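Fervidolysin (Fervidobacterium pennivorans, PDB 1R6V) is a calcium-binding, subtilisin-like serine protease that degrades keratin into peptides, allowing the bacterium to grow on native feathers. Local coordinates at residues A[282-285]-A[290-293]; A[385-390]-A[429-434]; A[389-394]-A[404-409]. The protein carries 1 engineered substitution. All blocks are in the same frame, centred on the assembly; numbering follows the deposited sequence.

Contact 1 of 3, residues A[282-285]-A[290-293]; sequences DYAM and VMVV
No flat group takes part where Ala284 and Met285 meet Met291; neither a ring face nor a ring edge is used. The nearby aromatic ring, that of Tyr283, points elsewhere. It meets the ring of His287 with the planes at about 45°, and its OH is hydrogen-bonded to Asp258. The contact itself is apolar, two side chains of a helix against one side chain of a strand.

Met291 does most of the touching. Its CG is anti to the carbonyl carbon (chi1 -63°), and bends at chi2 (-67°) and chi3 turn the thioether toward Ala284. This brings Met291 CE to 3.8 Å from Ala284 CB. Met291 SD is 4.0 Å from the same methyl group, Ala284 CB. The end of Met291 thus lies against the Ala284 methyl.

Met285 meets Met291 nearer the strand backbone. The two chains pass at a slant, with Met285 CG 4.2 Å from Met291 CG. All three touching side chains are buried. About 134 Å² is buried between the segments, so the contact is small.

Helix 275-286 and strand 290-294 are the last two elements of a beta-alpha-beta unit that starts with strand 263-269. Met291 also packs on Met264 and His266 of that strand and on Ile253 of helix 246-258. Val290 and Val292 instead pack on helix 380-397, which puts the strand between two layers of helices.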
ATOM      1  N   ASP A 282       4.224   7.561   2.388  1.00 14.12           N
ATOM      2  CA  ASP A 282       5.218   8.397   1.717  1.00 13.90           C
ATOM      3  C   ASP A 282       5.236   9.806   2.320  1.00 14.63           C
ATOM      4  O   ASP A 282       6.281  10.452   2.377  1.00 13.83           O
ATOM      5  CB  ASP A 282       4.941   8.434   0.205  1.00 14.16           C
ATOM      6  CG  ASP A 282       5.208   7.089  -0.477  1.00 16.96           C
ATOM      7  OD1 ASP A 282       5.746   6.174   0.200  1.00 16.05           O
ATOM      8  OD2 ASP A 282       4.884   6.951  -1.682  1.00 16.85           O
ATOM      9  N   TYR A 283       4.070  10.282   2.764  1.00 12.99           N
ATOM     10  CA  TYR A 283       3.959  11.591   3.412  1.00 12.80           C
ATOM     11  C   TYR A 283       4.789  11.572   4.696  1.00 12.97           C
ATOM     12  O   TYR A 283       5.572  12.477   4.985  1.00 12.61           O
ATOM     13  CB  TYR A 283       2.506  11.861   3.798  1.00 11.15           C
ATOM     14  CG  TYR A 283       2.247  13.164   4.530  1.00 13.20           C
ATOM     15  CD1 TYR A 283       2.004  14.342   3.823  1.00 14.46           C
ATOM     16  CD2 TYR A 283       2.166  13.204   5.927  1.00 13.91           C
ATOM     17  CE1 TYR A 283       1.672  15.523   4.491  1.00 14.94           C
ATOM     18  CE2 TYR A 283       1.838  14.375   6.602  1.00 14.88           C
ATOM     19  CZ  TYR A 283       1.591  15.530   5.876  1.00 16.45           C
ATOM     20  OH  TYR A 283       1.261  16.697   6.522  1.00 15.00           O
ATOM     21  N   ALA A 284       4.597  10.526   5.490  1.00 11.26           N
ATOM     22  CA  ALA A 284       5.339  10.439   6.723  1.00 12.64           C
ATOM     23  C   ALA A 284       6.854  10.375   6.448  1.00 12.49           C
ATOM     24  O   ALA A 284       7.635  11.085   7.085  1.00 15.17           O
ATOM     25  CB  ALA A 284       4.873   9.192   7.518  1.00 11.32           C
ATOM     26  N   MET A 285       7.275   9.536   5.509  1.00 12.74           N
ATOM     27  CA  MET A 285       8.711   9.406   5.229  1.00 13.36           C
ATOM     28  C   MET A 285       9.308  10.702   4.655  1.00 16.27           C
ATOM     29  O   MET A 285      10.470  11.041   4.937  1.00 13.48           O
ATOM     30  CB  MET A 285       8.974   8.203   4.303  1.00 12.07           C
ATOM     31  CG  MET A 285       8.693   6.859   5.003  1.00 13.80           C
ATOM     32  SD  MET A 285       9.215   5.338   4.129  1.00 12.15           S
ATOM     33  CE  MET A 285       7.867   5.142   2.867  1.00 14.56           C
ATOM     34  N   VAL A 290      10.319   7.499  10.345  1.00 10.81           N
ATOM     35  CA  VAL A 290      10.689   6.112  10.071  1.00  9.90           C
ATOM     36  C   VAL A 290       9.461   5.256  10.312  1.00 11.38           C
ATOM     37  O   VAL A 290       8.762   5.459  11.295  1.00 11.15           O
ATOM     38  CB  VAL A 290      11.835   5.662  11.013  1.00  9.48           C
ATOM     39  CG1 VAL A 290      12.127   4.155  10.844  1.00 12.42           C
ATOM     40  CG2 VAL A 290      13.083   6.470  10.673  1.00 12.42           C
ATOM     41  N   MET A 291       9.197   4.317   9.407  1.00  8.21           N
ATOM     42  CA  MET A 291       8.027   3.455   9.530  1.00  8.93           C
ATOM     43  C   MET A 291       8.470   2.004   9.692  1.00  9.47           C
ATOM     44  O   MET A 291       8.990   1.422   8.753  1.00 10.85           O
ATOM     45  CB  MET A 291       7.140   3.613   8.283  1.00  9.44           C
ATOM     46  CG  MET A 291       6.576   5.054   8.108  1.00 10.26           C
ATOM     47  SD  MET A 291       5.369   5.689   9.342  1.00  4.22           S
ATOM     48  CE  MET A 291       3.786   5.693   8.343  1.00 10.49           C
ATOM     49  N   VAL A 292       8.260   1.458  10.894  1.00 10.14           N
ATOM     50  CA  VAL A 292       8.621   0.077  11.241  1.00 10.84           C
ATOM     51  C   VAL A 292       7.344  -0.755  11.114  1.00 11.18           C
ATOM     52  O   VAL A 292       6.310  -0.407  11.696  1.00 10.88           O
ATOM     53  CB  VAL A 292       9.166   0.008  12.696  1.00  9.88           C
ATOM     54  CG1 VAL A 292       9.525  -1.439  13.059  1.00 11.81           C
ATOM     55  CG2 VAL A 292      10.428   0.911  12.822  1.00 11.60           C
ATOM     56  N   VAL A 293       7.411  -1.829  10.340  1.00 10.96           N
ATOM     57  CA  VAL A 293       6.235  -2.680  10.124  1.00 11.59           C
ATOM     58  C   VAL A 293       6.605  -4.129  10.346  1.00 11.65           C
ATOM     59  O   VAL A 293       7.638  -4.608   9.858  1.00 12.02           O
ATOM     60  CB  VAL A 293       5.703  -2.541   8.683  1.00 12.05           C
ATOM     61  CG1 VAL A 293       4.418  -3.361   8.503  1.00 14.51           C
ATOM     62  CG2 VAL A 293       5.469  -1.081   8.372  1.00 11.87           C
TER

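Contact 2 of 3, residues A[385-390]-A[429-434]; sequences PHVTGV and GLVKLD
Val390 and Leu433 point past one another, each side chain lying against the flank of the other. Val390 CG2 is 3.8 Å from Leu433 CG, the branch point. Val390 CG1 sits 4.0 Å from that same Leu433 CG and 4.1 Å from Leu433 CD2. The leucine branch therefore lies alongside the valine fork. In Val390, CG1 is anti to the backbone N (chi1 169°) and CG2 anti to the carbonyl carbon, and both methyls reach Leu433.

Val431 spans Val387 and Val390, nearly a helical turn apart. Its CG2 is 4.2 Å from Val390 CG1. Its other methyl, CG1, is 4.2 Å from Val387 CG2. The two branches of Val431 thus each serve a different helix residue. An alanine in place of Val390 would probably leave a gap beside Leu433 and Val431 and let the leucine branch shift.

The whole contact is buried and apolar. Leu410 of helix 403-413 touches Val387, Val390 and Val431, and Ile141 touches Val390 and Val431. Lys432, the N-cap residue of helix 433-438, points away, and its NZ is hydrogen-bonded to Ala140 O.

Ser381, the inferred charge-relay serine, lies in the first turn of helix 380-397; its side chain is about 12 Å from that of Val387. A buried central helix led by the nucleophilic serine is characteristic of the subtilisin fold; here a late segment of the catalytic domain packs along it.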
ATOM      1  N   PRO A 385       8.314  -3.816  17.931  1.00 11.42           N
ATOM      2  CA  PRO A 385       8.557  -2.782  18.938  1.00 12.21           C
ATOM      3  C   PRO A 385      10.006  -2.712  19.408  1.00 12.21           C
ATOM      4  O   PRO A 385      10.469  -1.655  19.841  1.00 11.97           O
ATOM      5  CB  PRO A 385       7.593  -3.138  20.075  1.00 13.04           C
ATOM      6  CG  PRO A 385       7.153  -4.535  19.782  1.00 19.08           C
ATOM      7  CD  PRO A 385       7.149  -4.646  18.298  1.00 12.15           C
ATOM      8  N   HIS A 386      10.729  -3.823  19.333  1.00 11.52           N
ATOM      9  CA  HIS A 386      12.134  -3.765  19.741  1.00 11.28           C
ATOM     10  C   HIS A 386      12.868  -2.886  18.742  1.00 11.36           C
ATOM     11  O   HIS A 386      13.726  -2.087  19.123  1.00 10.53           O
ATOM     12  CB  HIS A 386      12.764  -5.153  19.749  1.00 12.24           C
ATOM     13  CG  HIS A 386      12.336  -6.000  20.904  1.00 12.53           C
ATOM     14  ND1 HIS A 386      13.033  -6.053  22.097  1.00 15.60           N
ATOM     15  CD2 HIS A 386      11.253  -6.795  21.070  1.00 11.36           C
ATOM     16  CE1 HIS A 386      12.393  -6.839  22.943  1.00 12.15           C
ATOM     17  NE2 HIS A 386      11.305  -7.301  22.343  1.00 14.65           N
ATOM     18  N   VAL A 387      12.549  -3.046  17.458  1.00 10.77           N
ATOM     19  CA  VAL A 387      13.199  -2.242  16.429  1.00 10.35           C
ATOM     20  C   VAL A 387      12.743  -0.784  16.530  1.00 11.08           C
ATOM     21  O   VAL A 387      13.548   0.131  16.398  1.00 11.87           O
ATOM     22  CB  VAL A 387      12.907  -2.791  15.014  1.00 12.53           C
ATOM     23  CG1 VAL A 387      13.427  -1.815  13.948  1.00 11.93           C
ATOM     24  CG2 VAL A 387      13.596  -4.139  14.842  1.00 12.48           C
ATOM     25  N   THR A 388      11.458  -0.558  16.770  1.00 11.41           N
ATOM     26  CA  THR A 388      10.990   0.820  16.903  1.00 11.36           C
ATOM     27  C   THR A 388      11.731   1.497  18.059  1.00 12.99           C
ATOM     28  O   THR A 388      12.111   2.675  17.979  1.00 11.65           O
ATOM     29  CB  THR A 388       9.453   0.857  17.125  1.00 10.69           C
ATOM     30  OG1 THR A 388       8.812   0.380  15.935  1.00  9.08           O
ATOM     31  CG2 THR A 388       8.957   2.267  17.390  1.00 10.44           C
ATOM     32  N   GLY A 389      11.961   0.743  19.132  1.00 11.56           N
ATOM     33  CA  GLY A 389      12.690   1.277  20.273  1.00 12.62           C
ATOM     34  C   GLY A 389      14.140   1.592  19.917  1.00 13.60           C
ATOM     35  O   GLY A 389      14.697   2.612  20.331  1.00 12.87           O
ATOM     36  N   VAL A 390      14.767   0.710  19.149  1.00 12.75           N
ATOM     37  CA  VAL A 390      16.141   0.941  18.738  1.00 12.50           C
ATOM     38  C   VAL A 390      16.192   2.208  17.880  1.00 12.46           C
ATOM     39  O   VAL A 390      17.075   3.039  18.047  1.00 11.68           O
ATOM     40  CB  VAL A 390      16.699  -0.263  17.945  1.00 12.90           C
ATOM     41  CG1 VAL A 390      18.038   0.105  17.285  1.00 13.57           C
ATOM     42  CG2 VAL A 390      16.917  -1.445  18.900  1.00 12.16           C
ATOM     43  N   GLY A 429      19.913 -10.099   9.790  1.00 17.77           N
ATOM     44  CA  GLY A 429      20.180 -10.661  11.105  1.00 17.15           C
ATOM     45  C   GLY A 429      19.484  -9.995  12.272  1.00 15.49           C
ATOM     46  O   GLY A 429      18.524  -9.250  12.093  1.00 15.04           O
ATOM     47  N   LEU A 430      19.980 -10.281  13.470  1.00 14.61           N
ATOM     48  CA  LEU A 430      19.453  -9.739  14.714  1.00 14.53           C
ATOM     49  C   LEU A 430      19.820  -8.268  14.879  1.00 14.65           C
ATOM     50  O   LEU A 430      20.992  -7.900  14.802  1.00 13.79           O
ATOM     51  CB  LEU A 430      20.026 -10.523  15.892  1.00 15.02           C
ATOM     52  CG  LEU A 430      19.830  -9.943  17.292  1.00 13.80           C
ATOM     53  CD1 LEU A 430      18.326  -9.952  17.653  1.00 14.39           C
ATOM     54  CD2 LEU A 430      20.629 -10.780  18.308  1.00 15.48           C
ATOM     55  N   VAL A 431      18.823  -7.420  15.131  1.00 14.46           N
ATOM     56  CA  VAL A 431      19.106  -6.001  15.325  1.00 13.25           C
ATOM     57  C   VAL A 431      19.982  -5.842  16.582  1.00 14.47           C
ATOM     58  O   VAL A 431      19.757  -6.493  17.602  1.00 13.12           O
ATOM     59  CB  VAL A 431      17.775  -5.184  15.475  1.00 13.11           C
ATOM     60  CG1 VAL A 431      17.064  -5.557  16.772  1.00 14.27           C
ATOM     61  CG2 VAL A 431      18.068  -3.679  15.422  1.00 14.23           C
ATOM     62  N   LYS A 432      20.989  -4.975  16.496  1.00 15.18           N
ATOM     63  CA  LYS A 432      21.898  -4.733  17.605  1.00 15.96           C
ATOM     64  C   LYS A 432      21.991  -3.243  17.910  1.00 15.12           C
ATOM     65  O   LYS A 432      22.606  -2.475  17.160  1.00 15.55           O
ATOM     66  CB  LYS A 432      23.283  -5.294  17.272  1.00 17.12           C
ATOM     67  CG  LYS A 432      23.362  -6.812  17.395  1.00 19.90           C
ATOM     68  CD  LYS A 432      23.307  -7.182  18.862  1.00 21.46           C
ATOM     69  CE  LYS A 432      23.655  -8.629  19.083  1.00 26.32           C
ATOM     70  NZ  LYS A 432      23.564  -8.938  20.532  1.00 24.99           N
ATOM     71  N   LEU A 433      21.378  -2.849  19.017  1.00 14.32           N
ATOM     72  CA  LEU A 433      21.369  -1.446  19.430  1.00 16.41           C
ATOM     73  C   LEU A 433      22.774  -0.962  19.761  1.00 16.18           C
ATOM     74  O   LEU A 433      23.157   0.151  19.395  1.00 16.58           O
ATOM     75  CB  LEU A 433      20.483  -1.251  20.670  1.00 16.39           C
ATOM     76  CG  LEU A 433      19.767   0.087  20.929  1.00 24.53           C
ATOM     77  CD1 LEU A 433      19.552   0.234  22.424  1.00 20.38           C
ATOM     78  CD2 LEU A 433      20.531   1.263  20.377  1.00 22.76           C
ATOM     79  N   ASP A 434      23.553  -1.788  20.449  1.00 15.82           N
ATOM     80  CA  ASP A 434      24.883  -1.336  20.808  1.00 17.09           C
ATOM     81  C   ASP A 434      25.761  -1.069  19.588  1.00 17.30           C
ATOM     82  O   ASP A 434      26.407  -0.017  19.517  1.00 17.64           O
ATOM     83  CB  ASP A 434      25.563  -2.289  21.821  1.00 17.95           C
ATOM     84  CG  ASP A 434      25.623  -3.748  21.364  1.00 19.57           C
ATOM     85  OD1 ASP A 434      25.110  -4.091  20.281  1.00 18.30           O
ATOM     86  OD2 ASP A 434      26.196  -4.572  22.123  1.00 19.94           O
TER

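Contact 3 of 3, residues A[389-394]-A[404-409]; sequences GVVAVL and WQIRKL
Segments 389-394 and 404-409, each part of a longer helix, pass each other at a steep angle, 117° between their N-to-C directions, with the segment axes 11.0 Å apart at closest approach. Their nearest alpha carbons are those of Val391 and Ile406. The gap is bridged by Val391, Leu394, Ile406 and Leu409.

Ile406 takes part with both of its branches. Its CG2 methyl comes up to the fork of Val391, 3.8 Å from Val391 CG2 and only slightly farther from CG1. The longer branch goes to Leu394, where Ile406 CD1 lies 4.1 Å from Leu394 CB. This split follows from the first torsion of Ile406 (chi1 -69°), which sets CG2 anti to the backbone N and CG1 anti to the carbonyl carbon. One isoleucine thus bridges Val391 and Leu394, two residues nearly a helical turn apart.

In the subtilase domain, helix 380-397 is the buried helix that carries the inferred catalytic serine near its start, and helix 403-413 is the next helix in the chain. The contact joins these two by hydrophobic packing, at a place away from the catalytic residues and the calcium.

Leu409, three residues beyond Ile406, meets the end of Leu394. Its CD2 faces both methyls of that leucine and is 4.1 Å from Leu394 CD2. Leu394 is therefore held at its base by Ile406 and at its end by Leu409.

The rest of segment 404-409 looks elsewhere. Gln405 CG lies over the centre of one face of the Trp404 ring, 3.5 Å above its plane, and Lys408 CG is at the ring edge. Arg407 points away from segment 389-394; its guanidinium group forms salt bridges with Asp494 and Glu411 and a hydrogen bond to His492 O, which ties the helix to the Ig-like sandwich domain.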
ATOM      1  N   GLY A 389      11.961   0.743  19.132  1.00 11.56           N
ATOM      2  CA  GLY A 389      12.690   1.277  20.273  1.00 12.62           C
ATOM      3  C   GLY A 389      14.140   1.592  19.917  1.00 13.60           C
ATOM      4  O   GLY A 389      14.697   2.612  20.331  1.00 12.87           O
ATOM      5  N   VAL A 390      14.767   0.710  19.149  1.00 12.75           N
ATOM      6  CA  VAL A 390      16.141   0.941  18.738  1.00 12.50           C
ATOM      7  C   VAL A 390      16.192   2.208  17.880  1.00 12.46           C
ATOM      8  O   VAL A 390      17.075   3.039  18.047  1.00 11.68           O
ATOM      9  CB  VAL A 390      16.699  -0.263  17.945  1.00 12.90           C
ATOM     10  CG1 VAL A 390      18.038   0.105  17.285  1.00 13.57           C
ATOM     11  CG2 VAL A 390      16.917  -1.445  18.900  1.00 12.16           C
ATOM     12  N   VAL A 391      15.246   2.347  16.950  1.00 10.40           N
ATOM     13  CA  VAL A 391      15.212   3.547  16.109  1.00 10.09           C
ATOM     14  C   VAL A 391      15.080   4.817  16.961  1.00 10.94           C
ATOM     15  O   VAL A 391      15.730   5.838  16.694  1.00 10.45           O
ATOM     16  CB  VAL A 391      14.027   3.490  15.086  1.00 10.23           C
ATOM     17  CG1 VAL A 391      13.902   4.829  14.313  1.00  9.25           C
ATOM     18  CG2 VAL A 391      14.270   2.360  14.085  1.00  9.70           C
ATOM     19  N   ALA A 392      14.215   4.779  17.972  1.00 10.38           N
ATOM     20  CA  ALA A 392      14.039   5.952  18.819  1.00 11.72           C
ATOM     21  C   ALA A 392      15.344   6.357  19.506  1.00 13.06           C
ATOM     22  O   ALA A 392      15.643   7.548  19.610  1.00 11.93           O
ATOM     23  CB  ALA A 392      12.941   5.696  19.863  1.00 12.52           C
ATOM     24  N   VAL A 393      16.104   5.375  19.984  1.00 10.71           N
ATOM     25  CA  VAL A 393      17.391   5.660  20.637  1.00 13.18           C
ATOM     26  C   VAL A 393      18.360   6.253  19.597  1.00 12.63           C
ATOM     27  O   VAL A 393      19.044   7.251  19.855  1.00 13.95           O
ATOM     28  CB  VAL A 393      17.981   4.359  21.302  1.00 11.92           C
ATOM     29  CG1 VAL A 393      19.368   4.642  21.920  1.00 14.31           C
ATOM     30  CG2 VAL A 393      17.035   3.893  22.423  1.00 11.55           C
ATOM     31  N   LEU A 394      18.387   5.673  18.401  1.00 13.08           N
ATOM     32  CA  LEU A 394      19.266   6.178  17.346  1.00 12.26           C
ATOM     33  C   LEU A 394      18.934   7.601  16.926  1.00 13.66           C
ATOM     34  O   LEU A 394      19.839   8.383  16.618  1.00 14.83           O
ATOM     35  CB  LEU A 394      19.207   5.283  16.107  1.00 12.49           C
ATOM     36  CG  LEU A 394      19.697   3.840  16.293  1.00 13.91           C
ATOM     37  CD1 LEU A 394      19.476   3.054  15.011  1.00 13.05           C
ATOM     38  CD2 LEU A 394      21.191   3.837  16.655  1.00 11.88           C
ATOM     39  N   TRP A 404      16.288   6.268   5.238  1.00 10.49           N
ATOM     40  CA  TRP A 404      17.117   5.215   4.664  1.00 11.35           C
ATOM     41  C   TRP A 404      18.412   5.033   5.460  1.00 11.11           C
ATOM     42  O   TRP A 404      18.936   3.923   5.556  1.00 10.44           O
ATOM     43  CB  TRP A 404      17.432   5.482   3.185  1.00 12.73           C
ATOM     44  CG  TRP A 404      18.437   6.579   2.884  1.00 13.02           C
ATOM     45  CD1 TRP A 404      18.162   7.840   2.435  1.00 14.98           C
ATOM     46  CD2 TRP A 404      19.869   6.468   2.909  1.00 13.55           C
ATOM     47  NE1 TRP A 404      19.332   8.518   2.172  1.00 14.61           N
ATOM     48  CE2 TRP A 404      20.389   7.697   2.453  1.00 14.58           C
ATOM     49  CE3 TRP A 404      20.758   5.448   3.273  1.00 13.81           C
ATOM     50  CZ2 TRP A 404      21.763   7.933   2.349  1.00 16.19           C
ATOM     51  CZ3 TRP A 404      22.118   5.686   3.172  1.00 14.96           C
ATOM     52  CH2 TRP A 404      22.608   6.918   2.712  1.00 13.57           C
ATOM     53  N   GLN A 405      18.915   6.113   6.048  1.00 10.21           N
ATOM     54  CA  GLN A 405      20.145   6.002   6.821  1.00 11.90           C
ATOM     55  C   GLN A 405      19.921   5.180   8.082  1.00 11.60           C
ATOM     56  O   GLN A 405      20.779   4.399   8.487  1.00 13.58           O
ATOM     57  CB  GLN A 405      20.669   7.387   7.194  1.00 12.78           C
ATOM     58  CG  GLN A 405      21.149   8.204   6.009  1.00 12.72           C
ATOM     59  CD  GLN A 405      21.672   9.576   6.436  1.00 12.95           C
ATOM     60  OE1 GLN A 405      20.913  10.433   6.880  1.00 13.20           O
ATOM     61  NE2 GLN A 405      22.973   9.778   6.305  1.00 14.20           N
ATOM     62  N   ILE A 406      18.768   5.367   8.710  1.00  9.66           N
ATOM     63  CA  ILE A 406      18.457   4.598   9.906  1.00 10.91           C
ATOM     64  C   ILE A 406      18.331   3.132   9.526  1.00 12.07           C
ATOM     65  O   ILE A 406      18.895   2.258  10.200  1.00 12.32           O
ATOM     66  CB  ILE A 406      17.141   5.085  10.565  1.00 11.10           C
ATOM     67  CG1 ILE A 406      17.348   6.486  11.161  1.00 12.33           C
ATOM     68  CG2 ILE A 406      16.677   4.061  11.637  1.00 12.51           C
ATOM     69  CD1 ILE A 406      18.371   6.536  12.315  1.00 14.40           C
ATOM     70  N   ARG A 407      17.602   2.837   8.444  1.00 11.13           N
ATOM     71  CA  ARG A 407      17.459   1.448   8.058  1.00 11.23           C
ATOM     72  C   ARG A 407      18.811   0.834   7.712  1.00 11.46           C
ATOM     73  O   ARG A 407      19.116  -0.265   8.161  1.00 11.45           O
ATOM     74  CB  ARG A 407      16.510   1.279   6.869  1.00 11.67           C
ATOM     75  CG  ARG A 407      16.329  -0.184   6.453  1.00 11.46           C
ATOM     76  CD  ARG A 407      15.282  -0.317   5.351  1.00 12.42           C
ATOM     77  NE  ARG A 407      15.611   0.476   4.166  1.00 12.98           N
ATOM     78  CZ  ARG A 407      16.562   0.160   3.293  1.00 14.05           C
ATOM     79  NH1 ARG A 407      17.283  -0.948   3.460  1.00 11.29           N
ATOM     80  NH2 ARG A 407      16.797   0.961   2.261  1.00 12.21           N
ATOM     81  N   LYS A 408      19.622   1.536   6.918  1.00  9.15           N
ATOM     82  CA  LYS A 408      20.916   0.952   6.569  1.00 11.12           C
ATOM     83  C   LYS A 408      21.817   0.760   7.769  1.00 11.48           C
ATOM     84  O   LYS A 408      22.621  -0.168   7.793  1.00 13.72           O
ATOM     85  CB  LYS A 408      21.645   1.796   5.514  1.00 11.65           C
ATOM     86  CG  LYS A 408      20.962   1.825   4.145  1.00 14.99           C
ATOM     87  CD  LYS A 408      20.633   0.420   3.584  1.00 18.42           C
ATOM     88  CE  LYS A 408      21.818  -0.526   3.612  1.00 20.81           C
ATOM     89  NZ  LYS A 408      21.435  -1.858   3.020  1.00 23.32           N
ATOM     90  N   LEU A 409      21.711   1.635   8.762  1.00 10.04           N
ATOM     91  CA  LEU A 409      22.544   1.502   9.952  1.00 12.50           C
ATOM     92  C   LEU A 409      22.166   0.202  10.647  1.00 12.71           C
ATOM     93  O   LEU A 409      23.030  -0.567  11.075  1.00 12.55           O
ATOM     94  CB  LEU A 409      22.329   2.682  10.899  1.00 12.28           C
ATOM     95  CG  LEU A 409      23.124   2.647  12.216  1.00 11.71           C
ATOM     96  CD1 LEU A 409      24.635   2.391  11.967  1.00 13.65           C
ATOM     97  CD2 LEU A 409      22.926   3.964  12.933  1.00 12.41           C
TER

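Helix 380-397 connects the three contacts. Contacts 2 and 3 both use it, share Gly389 and Val390, and have centres 8 Å apart. They also touch directly, with Leu433 CD2 3.9 Å from Val393 CG1. Contact 1 lies on the far face of the sheet from this helix, its centre 12 Å from that of contact 3 and 17 Å from that of contact 2. Its strand reaches both: Val290 CG1 is 4.0 Å from Val391 CG1, and Val292 CG1 is 4.0 Å from Val387 CG1. Contact 2 relates to the active site through Val387, on the same helix as the inferred charge-relay Ser381. Contacts 1 and 3 lie away from the catalytic residues and the calcium site.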